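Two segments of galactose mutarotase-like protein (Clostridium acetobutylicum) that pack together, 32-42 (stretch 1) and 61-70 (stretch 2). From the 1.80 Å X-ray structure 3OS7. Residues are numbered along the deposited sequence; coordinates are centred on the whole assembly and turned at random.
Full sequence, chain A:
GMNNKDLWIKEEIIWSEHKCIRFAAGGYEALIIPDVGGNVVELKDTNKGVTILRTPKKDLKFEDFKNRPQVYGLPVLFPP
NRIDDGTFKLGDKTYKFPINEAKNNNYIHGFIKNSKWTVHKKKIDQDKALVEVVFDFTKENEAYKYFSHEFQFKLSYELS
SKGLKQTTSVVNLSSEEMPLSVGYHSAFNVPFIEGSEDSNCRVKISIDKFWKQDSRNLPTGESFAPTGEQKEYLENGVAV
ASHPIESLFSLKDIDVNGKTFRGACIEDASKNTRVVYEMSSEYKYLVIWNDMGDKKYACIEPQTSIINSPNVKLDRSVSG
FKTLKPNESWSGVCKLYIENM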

# COMPACT_ATOMS: atom_id res chain seq x y z
N ILE A 32 1.03 3.96 14.31
CA ILE A 32 0.19 2.95 13.77
C ILE A 32 -1.13 2.86 14.55
O ILE A 32 -1.15 3.05 15.78
CB ILE A 32 0.91 1.57 13.71
CG1 ILE A 32 0.12 0.56 12.86
CG2 ILE A 32 1.18 1.00 15.12
CD1 ILE A 32 0.92 -0.76 12.62
N ILE A 33 -2.22 2.64 13.81
CA ILE A 33 -3.58 2.57 14.39
C ILE A 33 -4.16 1.15 14.22
O ILE A 33 -4.81 0.85 13.20
CB ILE A 33 -4.55 3.57 13.75
CG1 ILE A 33 -3.94 4.98 13.57
CG2 ILE A 33 -5.85 3.64 14.61
CD1 ILE A 33 -3.53 5.66 14.86
N PRO A 34 -3.95 0.28 15.21
CA PRO A 34 -4.45 -1.09 15.10
C PRO A 34 -5.94 -1.22 14.80
O PRO A 34 -6.33 -2.02 13.94
CB PRO A 34 -4.07 -1.71 16.44
CG PRO A 34 -2.89 -0.92 16.89
CD PRO A 34 -3.15 0.48 16.43
N ASP A 35 -6.77 -0.39 15.45
CA ASP A 35 -8.22 -0.43 15.26
C ASP A 35 -8.73 -0.13 13.84
O ASP A 35 -9.85 -0.49 13.51
CB ASP A 35 -8.91 0.55 16.20
CG ASP A 35 -9.13 -0.03 17.60
OD1 ASP A 35 -8.99 -1.25 17.77
OD2 ASP A 35 -9.46 0.74 18.51
N VAL A 36 -7.92 0.57 13.03
CA VAL A 36 -8.28 0.80 11.65
C VAL A 36 -7.17 0.26 10.70
O VAL A 36 -6.26 0.98 10.29
CB VAL A 36 -8.61 2.28 11.37
CG1 VAL A 36 -9.13 2.45 9.97
CG2 VAL A 36 -9.67 2.83 12.40
N GLY A 37 -7.26 -1.01 10.38
CA GLY A 37 -6.41 -1.61 9.35
C GLY A 37 -4.96 -1.78 9.72
O GLY A 37 -4.14 -2.07 8.83
N GLY A 38 -4.61 -1.63 10.99
CA GLY A 38 -3.18 -1.58 11.36
C GLY A 38 -2.45 -0.56 10.51
O GLY A 38 -1.29 -0.76 10.12
N ASN A 39 -3.11 0.58 10.28
CA ASN A 39 -2.60 1.57 9.33
C ASN A 39 -1.52 2.41 10.00
O ASN A 39 -1.77 3.05 11.02
CB ASN A 39 -3.78 2.42 8.85
CG ASN A 39 -3.42 3.34 7.68
OD1 ASN A 39 -2.30 3.87 7.62
ND2 ASN A 39 -4.39 3.57 6.79
N VAL A 40 -0.32 2.41 9.42
CA VAL A 40 0.71 3.38 9.71
C VAL A 40 0.38 4.74 9.01
O VAL A 40 0.53 4.89 7.81
CB VAL A 40 2.11 2.89 9.30
CG1 VAL A 40 3.19 3.95 9.60
CG2 VAL A 40 2.43 1.57 10.01
N VAL A 41 -0.12 5.68 9.79
CA VAL A 41 -0.62 6.96 9.30
C VAL A 41 0.38 8.08 9.33
O VAL A 41 0.15 9.14 8.74
CB VAL A 41 -1.89 7.41 10.06
CG1 VAL A 41 -3.00 6.42 9.83
CG2 VAL A 41 -1.62 7.67 11.58
N GLU A 42 1.51 7.85 9.98
CA GLU A 42 2.58 8.82 10.02
C GLU A 42 3.95 8.14 9.99
O GLU A 42 4.14 7.15 10.65
CB GLU A 42 2.47 9.66 11.30
CG GLU A 42 3.28 10.93 11.20
CD GLU A 42 3.03 11.87 12.35
OE1 GLU A 42 3.17 11.41 13.50
OE2 GLU A 42 2.69 13.05 12.10
N LYS A 61 -12.70 13.21 12.34
CA LYS A 61 -13.31 12.31 13.31
C LYS A 61 -12.90 10.88 13.05
O LYS A 61 -12.72 10.47 11.92
CB LYS A 61 -14.85 12.42 13.25
CG LYS A 61 -15.39 13.77 13.64
CD LYS A 61 -16.88 13.74 13.95
CE LYS A 61 -17.72 13.34 12.76
NZ LYS A 61 -19.18 13.65 12.98
N PHE A 62 -12.83 10.09 14.12
CA PHE A 62 -12.48 8.68 14.02
C PHE A 62 -13.34 7.98 12.98
O PHE A 62 -12.84 7.24 12.15
CB PHE A 62 -12.64 7.96 15.36
CG PHE A 62 -12.35 6.50 15.27
CD1 PHE A 62 -11.04 6.04 15.25
CD2 PHE A 62 -13.38 5.57 15.13
CE1 PHE A 62 -10.77 4.69 15.15
CE2 PHE A 62 -13.11 4.21 15.03
CZ PHE A 62 -11.80 3.77 15.04
N GLU A 63 -14.64 8.21 13.04
CA GLU A 63 -15.57 7.50 12.19
C GLU A 63 -15.35 7.79 10.70
O GLU A 63 -15.49 6.88 9.87
CB GLU A 63 -17.00 7.85 12.57
CG GLU A 63 -18.00 6.80 12.17
CD GLU A 63 -17.78 5.47 12.87
OE1 GLU A 63 -17.10 5.43 13.93
OE2 GLU A 63 -18.30 4.45 12.36
N ASP A 64 -14.99 9.03 10.37
CA ASP A 64 -14.69 9.45 9.00
C ASP A 64 -13.37 8.85 8.52
O ASP A 64 -13.24 8.53 7.34
CB ASP A 64 -14.64 10.97 8.87
CG ASP A 64 -16.01 11.62 9.13
OD1 ASP A 64 -17.03 10.99 8.83
OD2 ASP A 64 -16.04 12.75 9.67
N PHE A 65 -12.42 8.65 9.44
CA PHE A 65 -11.21 7.90 9.13
C PHE A 65 -11.53 6.43 8.87
O PHE A 65 -11.19 5.88 7.80
CB PHE A 65 -10.18 8.04 10.25
CG PHE A 65 -8.93 7.22 10.03
CD1 PHE A 65 -8.20 7.32 8.84
CD2 PHE A 65 -8.48 6.35 11.00
CE1 PHE A 65 -7.05 6.56 8.64
CE2 PHE A 65 -7.33 5.58 10.80
CZ PHE A 65 -6.62 5.69 9.62
N LYS A 66 -12.26 5.80 9.78
CA LYS A 66 -12.56 4.37 9.67
C LYS A 66 -13.36 4.04 8.41
O LYS A 66 -13.20 2.97 7.83
CB LYS A 66 -13.31 3.87 10.90
CG LYS A 66 -13.82 2.42 10.80
CD LYS A 66 -14.42 1.92 12.12
CE LYS A 66 -15.84 2.46 12.36
NZ LYS A 66 -16.42 2.01 13.67
N ASN A 67 -14.21 4.97 8.00
CA ASN A 67 -15.03 4.78 6.80
C ASN A 67 -14.28 4.97 5.48
O ASN A 67 -14.72 4.43 4.46
CB ASN A 67 -16.22 5.71 6.84
CG ASN A 67 -17.29 5.20 7.76
OD1 ASN A 67 -17.39 3.99 8.04
ND2 ASN A 67 -18.12 6.12 8.25
N ARG A 68 -13.17 5.69 5.51
CA ARG A 68 -12.34 5.90 4.30
C ARG A 68 -10.85 6.00 4.67
O ARG A 68 -10.21 7.04 4.56
CB ARG A 68 -12.80 7.14 3.56
CG ARG A 68 -12.35 7.17 2.11
CD ARG A 68 -12.43 8.57 1.58
NE ARG A 68 -12.11 8.61 0.15
CZ ARG A 68 -11.97 9.73 -0.53
NH1 ARG A 68 -12.10 10.89 0.09
NH2 ARG A 68 -11.65 9.69 -1.81
N PRO A 69 -10.27 4.89 5.13
CA PRO A 69 -8.88 4.95 5.58
C PRO A 69 -7.89 4.89 4.43
O PRO A 69 -6.69 5.21 4.59
CB PRO A 69 -8.77 3.72 6.49
CG PRO A 69 -9.69 2.75 5.87
CD PRO A 69 -10.88 3.59 5.43
N GLN A 70 -8.38 4.49 3.26
CA GLN A 70 -7.50 4.26 2.14
C GLN A 70 -6.80 5.50 1.56
O GLN A 70 -5.90 5.35 0.74
CB GLN A 70 -8.21 3.53 1.01
CG GLN A 70 -9.37 4.28 0.37
CD GLN A 70 -10.66 3.94 1.02
OE1 GLN A 70 -10.68 3.53 2.17
NE2 GLN A 70 -11.77 4.12 0.30

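No hydrogen bond or salt bridge joins these two stretches; a single valine in a tight loop supplies more than half of its stretch's share of the contact. Val 36 loses 96 Å² to the partner, the largest share of any residue, ahead of Phe 65 at 71 Å², out of 339 Å² buried in all, and it reaches four residues of the facing segment. Its CG2 lies 3.5 Å from Phe 62 CE1, its CB 3.6 Å from Phe 65 CE2, and its CG1 3.7 Å from Pro 69 CB and 3.9 Å from Lys 66 CA. The backbones also come closest here, with 5.9 Å between Val 36 CA and Lys 66 CA.

Each stretch secures its own backbone. A type I turn from Ile 33 to Val 36, closed by Val 36 N to Ile 33 O at 3.1 Å, presents the valine at its end. Gly 37 and Gly 38 follow with positive phi, which favours glycine, and beyond them Ile 33 N bonds Asn 39 O at 2.9 Å. Opposite, the helix begins after Lys 61, and bonds such as Lys 66 N to Phe 62 O at 2.8 Å set Phe 62, Phe 65 and Lys 66 around the valine.

Phe 65 widens the apolar patch: its CZ meets Val 41 CG1 at 3.7 Å and its CE2 meets Ile 33 CG1 at 4.4 Å, so one ring touches both strand segments as well as the loop. Phe 62 points its CA-to-CB bond sideways, yet its ring reaches in and offers its edge to Asp 35 CB. Lys 66 contributes its base while its end leads away, where NZ pairs with Glu 63 OE2 at 3.3 Å. Asn 39 ND2 packs 3.6 Å from Pro 69 O without bonding it. The rule to take away is apolar packing across the contact, with Asn 39 OD1 and Asp 35 OD2 bonded elsewhere in the structure.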